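NADB-Rossmann Superfamily protein (Streptococcus agalactiae, PDB 3LEC) probably acts as a tRNA (adenine(22)-N1)-methyltransferase of the TrmK family, built on a Rossmann-like fold, and binds a zinc ion. Local coordinates at residues A[144-149]-A[176-181]; A[155-160]-A[188-193]. All coordinates share one frame; numbering follows the deposited sequence.

Interaction 1 of 2, residues A[144-149]-A[176-181]; sequences VAEDIL and GPFLLS
Glu146 reaches from strand 144-149 to the first turn of helix 177-181, where its OE1 takes two backbone N-H groups. Its CG stands anti to the carbonyl carbon (chi1 -57°), the chain extended beyond it, carrying the carboxylate there. Phe178 N lies 2.9 Å from Glu146 OE1, above the carboxylate plane. Leu179 N lies 3.0 Å from Glu146 OE1 on the anti side, beyond the opposite face of that plane, and its bond is the straighter (156°). This illustrates how a helix start is satisfied from outside its own sequence, and would favour the ionised carboxylate. OE2 pairs with Arg133, which further fixes the group. The packing is tight here: Gly176, at the N-cap position with positive phi, has no side chain to collide with OE1, and the Leu179 CD2 methyl packs on Glu146 CB at 3.6 Å and also touches Ile148 CB.

Toward Val144 the contact opens to the surface. The exposed Phe178 lays one ring face over the backbone, with Ala145 CA 4.2 Å from the ring centroid, a CH-pi contact 12° off the normal, and Val144 O 3.3 Å from Phe178 CZ. A classic beta bulge sets Val144 and Ala145 together opposite Val160 of the next strand. Together these features join a helix N-terminus to edge strand 141-150 of a 3-2-1-4-5-7-6 sheet with only 155-163 reversed, the pattern of Rossmann-like (class I) methyltransferases.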
# COMPACT_ATOMS: atom_id res chain seq x y z
N VAL A 144 2.53 -6.60 10.04
CA VAL A 144 3.70 -7.36 10.53
C VAL A 144 5.05 -6.76 10.16
O VAL A 144 6.08 -7.17 10.69
CB VAL A 144 3.66 -8.84 10.07
CG1 VAL A 144 2.49 -9.53 10.68
CG2 VAL A 144 3.64 -8.95 8.52
N ALA A 145 5.02 -5.81 9.23
CA ALA A 145 6.16 -4.97 8.90
C ALA A 145 5.69 -3.68 8.22
O ALA A 145 4.61 -3.65 7.57
CB ALA A 145 7.17 -5.72 8.00
N GLU A 146 6.48 -2.61 8.39
CA GLU A 146 6.27 -1.36 7.65
C GLU A 146 7.59 -0.78 7.15
O GLU A 146 8.64 -0.99 7.75
CB GLU A 146 5.54 -0.30 8.50
CG GLU A 146 4.20 -0.73 9.05
CD GLU A 146 3.58 0.33 9.93
OE1 GLU A 146 4.26 0.74 10.91
OE2 GLU A 146 2.42 0.73 9.67
N ASP A 147 7.54 -0.03 6.04
CA ASP A 147 8.70 0.67 5.57
C ASP A 147 8.28 2.07 5.15
O ASP A 147 7.15 2.26 4.78
CB ASP A 147 9.33 -0.05 4.38
CG ASP A 147 10.68 0.53 3.98
OD1 ASP A 147 11.50 0.84 4.87
OD2 ASP A 147 10.93 0.67 2.77
N ILE A 148 9.18 3.03 5.28
CA ILE A 148 8.96 4.36 4.70
C ILE A 148 10.20 4.67 3.88
O ILE A 148 11.34 4.43 4.33
CB ILE A 148 8.64 5.44 5.76
CG1 ILE A 148 8.24 6.76 5.07
CG2 ILE A 148 9.83 5.64 6.75
CD1 ILE A 148 7.68 7.80 6.01
N LEU A 149 9.99 5.14 2.66
CA LEU A 149 11.04 5.33 1.68
C LEU A 149 10.90 6.69 1.03
O LEU A 149 9.82 7.27 1.08
CB LEU A 149 10.95 4.22 0.62
CG LEU A 149 9.72 4.23 -0.29
CD1 LEU A 149 10.18 4.63 -1.70
CD2 LEU A 149 9.03 2.85 -0.32
N GLY A 176 2.27 4.56 12.66
CA GLY A 176 2.65 3.20 12.26
C GLY A 176 3.40 2.51 13.39
O GLY A 176 4.37 3.06 13.90
N PRO A 177 2.92 1.33 13.81
CA PRO A 177 3.54 0.63 14.93
C PRO A 177 5.02 0.34 14.66
O PRO A 177 5.86 0.54 15.55
CB PRO A 177 2.70 -0.66 15.06
CG PRO A 177 2.08 -0.83 13.64
CD PRO A 177 1.78 0.58 13.25
N PHE A 178 5.33 -0.11 13.44
CA PHE A 178 6.71 -0.44 13.06
C PHE A 178 7.52 0.78 12.66
O PHE A 178 8.71 0.83 12.93
CB PHE A 178 6.75 -1.51 11.98
CG PHE A 178 6.30 -2.85 12.47
CD1 PHE A 178 7.22 -3.75 13.00
CD2 PHE A 178 4.95 -3.20 12.43
CE1 PHE A 178 6.81 -5.00 13.48
CE2 PHE A 178 4.52 -4.46 12.90
CZ PHE A 178 5.46 -5.36 13.42
N LEU A 179 6.88 1.76 12.01
CA LEU A 179 7.59 3.01 11.66
C LEU A 179 8.00 3.79 12.91
O LEU A 179 9.08 4.37 12.97
CB LEU A 179 6.73 3.91 10.76
CG LEU A 179 6.27 3.27 9.42
CD1 LEU A 179 5.46 4.29 8.63
CD2 LEU A 179 7.48 2.79 8.59
N LEU A 180 7.13 3.78 13.91
CA LEU A 180 7.44 4.42 15.21
C LEU A 180 8.66 3.79 15.88
O LEU A 180 9.54 4.49 16.39
CB LEU A 180 6.24 4.31 16.13
CG LEU A 180 5.15 5.36 16.05
CD1 LEU A 180 3.91 4.92 16.85
CD2 LEU A 180 5.70 6.72 16.55
N SER A 181 8.70 2.46 15.85
CA SER A 181 9.72 1.69 16.54
C SER A 181 11.07 1.77 15.82
O SER A 181 12.13 1.87 16.46
CB SER A 181 9.24 0.25 16.70
OG SER A 181 10.23 -0.57 17.29

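Interaction 2 of 2, residues A[155-160]-A[188-193]. With SO4 (sulfate ion), chain D.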
# COMPACT_ATOMS: atom_id res chain seq x y z
N ARG A 155 7.79 10.92 0.16
CA ARG A 155 8.02 9.74 0.99
C ARG A 155 6.86 8.82 0.72
O ARG A 155 5.76 9.29 0.52
CB ARG A 155 8.05 10.07 2.48
CG ARG A 155 9.34 10.76 2.95
CD ARG A 155 9.01 12.18 3.39
NE ARG A 155 10.19 12.98 3.68
CZ ARG A 155 10.19 14.30 3.71
NH1 ARG A 155 9.07 14.98 3.46
NH2 ARG A 155 11.31 14.95 3.98
N TYR A 156 7.09 7.50 0.74
CA TYR A 156 6.00 6.54 0.59
C TYR A 156 6.09 5.49 1.69
O TYR A 156 7.19 4.97 1.96
CB TYR A 156 6.10 5.82 -0.77
CG TYR A 156 5.94 6.72 -1.96
CD1 TYR A 156 4.66 7.02 -2.47
CD2 TYR A 156 7.05 7.23 -2.62
CE1 TYR A 156 4.49 7.86 -3.57
CE2 TYR A 156 6.89 8.09 -3.76
CZ TYR A 156 5.61 8.38 -4.22
OH TYR A 156 5.44 9.20 -5.32
N GLU A 157 4.95 5.19 2.30
CA GLU A 157 4.83 4.14 3.31
C GLU A 157 4.37 2.85 2.68
O GLU A 157 3.52 2.86 1.79
CB GLU A 157 3.83 4.54 4.38
CG GLU A 157 4.23 5.81 5.15
CD GLU A 157 3.43 6.08 6.41
OE1 GLU A 157 2.62 5.23 6.85
OE2 GLU A 157 3.61 7.18 6.96
N ILE A 158 4.94 1.74 3.14
CA ILE A 158 4.50 0.40 2.75
C ILE A 158 4.06 -0.37 4.01
O ILE A 158 4.81 -0.40 4.99
CB ILE A 158 5.61 -0.38 2.02
CG1 ILE A 158 5.92 0.27 0.65
CG2 ILE A 158 5.30 -1.91 1.91
CD1 ILE A 158 7.28 -0.18 0.06
N LEU A 159 2.87 -0.97 3.97
CA LEU A 159 2.37 -1.82 5.06
C LEU A 159 2.30 -3.27 4.63
O LEU A 159 1.70 -3.58 3.62
CB LEU A 159 0.97 -1.37 5.47
CG LEU A 159 0.70 0.05 5.95
CD1 LEU A 159 -0.72 0.18 6.45
CD2 LEU A 159 1.67 0.44 7.02
N VAL A 160 2.88 -4.17 5.43
CA VAL A 160 2.84 -5.62 5.15
C VAL A 160 1.87 -6.21 6.14
O VAL A 160 1.97 -5.94 7.34
CB VAL A 160 4.21 -6.27 5.31
CG1 VAL A 160 4.14 -7.76 4.91
CG2 VAL A 160 5.25 -5.55 4.46
N LYS A 188 11.43 10.61 10.63
CA LYS A 188 11.57 11.89 11.31
C LYS A 188 11.38 13.05 10.33
O LYS A 188 10.64 13.99 10.62
CB LYS A 188 12.96 11.98 11.93
CG LYS A 188 13.09 11.28 13.26
CD LYS A 188 14.44 11.64 13.87
CE LYS A 188 15.50 10.58 13.61
NZ LYS A 188 15.29 9.39 14.49
N GLU A 189 11.99 12.95 9.15
CA GLU A 189 11.87 14.03 8.16
C GLU A 189 10.42 14.17 7.69
O GLU A 189 9.92 15.29 7.51
CB GLU A 189 12.84 13.81 6.97
CG GLU A 189 14.31 13.98 7.40
CD GLU A 189 15.35 13.57 6.37
OE1 GLU A 189 15.02 13.07 5.27
OE2 GLU A 189 16.55 13.73 6.70
N LYS A 190 9.73 13.04 7.50
CA LYS A 190 8.32 13.12 7.07
C LYS A 190 7.48 13.87 8.08
O LYS A 190 6.73 14.78 7.73
CB LYS A 190 7.69 11.74 6.82
CG LYS A 190 6.16 11.83 6.71
CD LYS A 190 5.47 10.50 6.44
CE LYS A 190 3.97 10.70 6.34
NZ LYS A 190 3.33 9.54 5.67
N TRP A 191 7.62 13.50 9.35
CA TRP A 191 6.82 14.14 10.38
C TRP A 191 7.28 15.56 10.73
O TRP A 191 6.45 16.42 11.05
CB TRP A 191 6.65 13.21 11.60
CG TRP A 191 5.81 12.05 11.18
CD1 TRP A 191 6.22 10.79 10.93
CD2 TRP A 191 4.41 12.10 10.83
NE1 TRP A 191 5.15 10.02 10.49
CE2 TRP A 191 4.03 10.81 10.42
CE3 TRP A 191 3.44 13.12 10.84
CZ2 TRP A 191 2.73 10.49 10.05
CZ3 TRP A 191 2.14 12.81 10.46
CH2 TRP A 191 1.80 11.51 10.06
N GLN A 192 8.58 15.83 10.61
CA GLN A 192 9.06 17.23 10.73
C GLN A 192 8.36 18.09 9.67
O GLN A 192 7.85 19.17 9.97
CB GLN A 192 10.60 17.32 10.61
CG GLN A 192 11.37 16.87 11.85
CD GLN A 192 12.76 16.32 11.56
OE1 GLN A 192 13.33 16.50 10.48
NE2 GLN A 192 13.31 15.62 12.54
N ASN A 193 8.26 17.58 8.45
CA ASN A 193 7.60 18.30 7.35
C ASN A 193 6.09 18.54 7.58
O ASN A 193 5.57 19.62 7.29
CB ASN A 193 7.83 17.58 6.01
CG ASN A 193 7.30 18.36 4.82
OD1 ASN A 193 7.59 19.54 4.67
ND2 ASN A 193 6.52 17.70 3.99
S SO4 D . 5.66 13.46 1.69
O1 SO4 D . 5.97 12.74 2.93
O2 SO4 D . 5.59 14.89 1.97
O3 SO4 D . 6.71 13.24 0.71
O4 SO4 D . 4.38 12.99 1.16
O HOH W 1 13.33 12.00 3.60
O HOH W 2 4.43 7.47 9.52
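Lys190 and Glu157 meet because both side chains are stretched out: the lysine has CG anti to its backbone N (chi1 166°) and stays extended to NZ, while Glu157 sets CG anti to its carbonyl carbon and is extended beyond it. The result is a salt bridge between the antiparallel strand 155-163 of the Rossmann-like sheet and helix 185-204; the axes of segments 155-160 and 188-193 approach to 10.1 Å. It is a worked example of long polar side chains bridging the gap between helix and strand. Lys190 NZ lies 2.7 Å from Glu157 OE2, above the carboxylate plane (44° out of it), and the two chains cross at about a right angle.

Both charges have second partners, Glu129 for the lysine and Arg133 for OE1 of Glu157, so the pair belongs to a wider ionic network that probably keeps both groups charged. A water links Glu157 OE2 with Trp191 NE1, lying in the plane of the indole at its edge, while Lys190 CE rests over one indole face.

Nearer the surface, Arg155 bends at chi2 (113°) and turns its guanidinium over the helix backbone, with Glu189 O and Lys190 N over one face. Its aliphatic part packs on the lysine, Arg155 CD to Lys190 CB at 3.7 Å. Glu189 OE1 is 4.4 Å from Arg155 NH2, beyond a salt bridge, and the carboxylate is instead joined to Arg155 NE through a second water. A sulfate ion, probably from the crystallisation liquor, sits beside the arginine, where Arg155 N donates to sulfate O3 at 2.6 Å.

In the fold
Interactions 1 and 2 attach consecutive helices, 177-182 and 185-204, to the neighbouring strands 141-150 and 155-163 of one sheet. Their segments alternate along the chain, with about 9 Å between their centres. Backbone bonds zip the two strands together, with Leu149 O 2.8 Å from Tyr156 N, while Leu179 packs on Glu157 to join the contacts through side chains. Interaction 1 is partly buried and close, combining a helix-start carboxylate with apolar packing. Interaction 2 is a surface contact across a wider gap, relying on ion pairing and water. Arg133 serves both, pairing with Glu146 in one and Glu157 in the other.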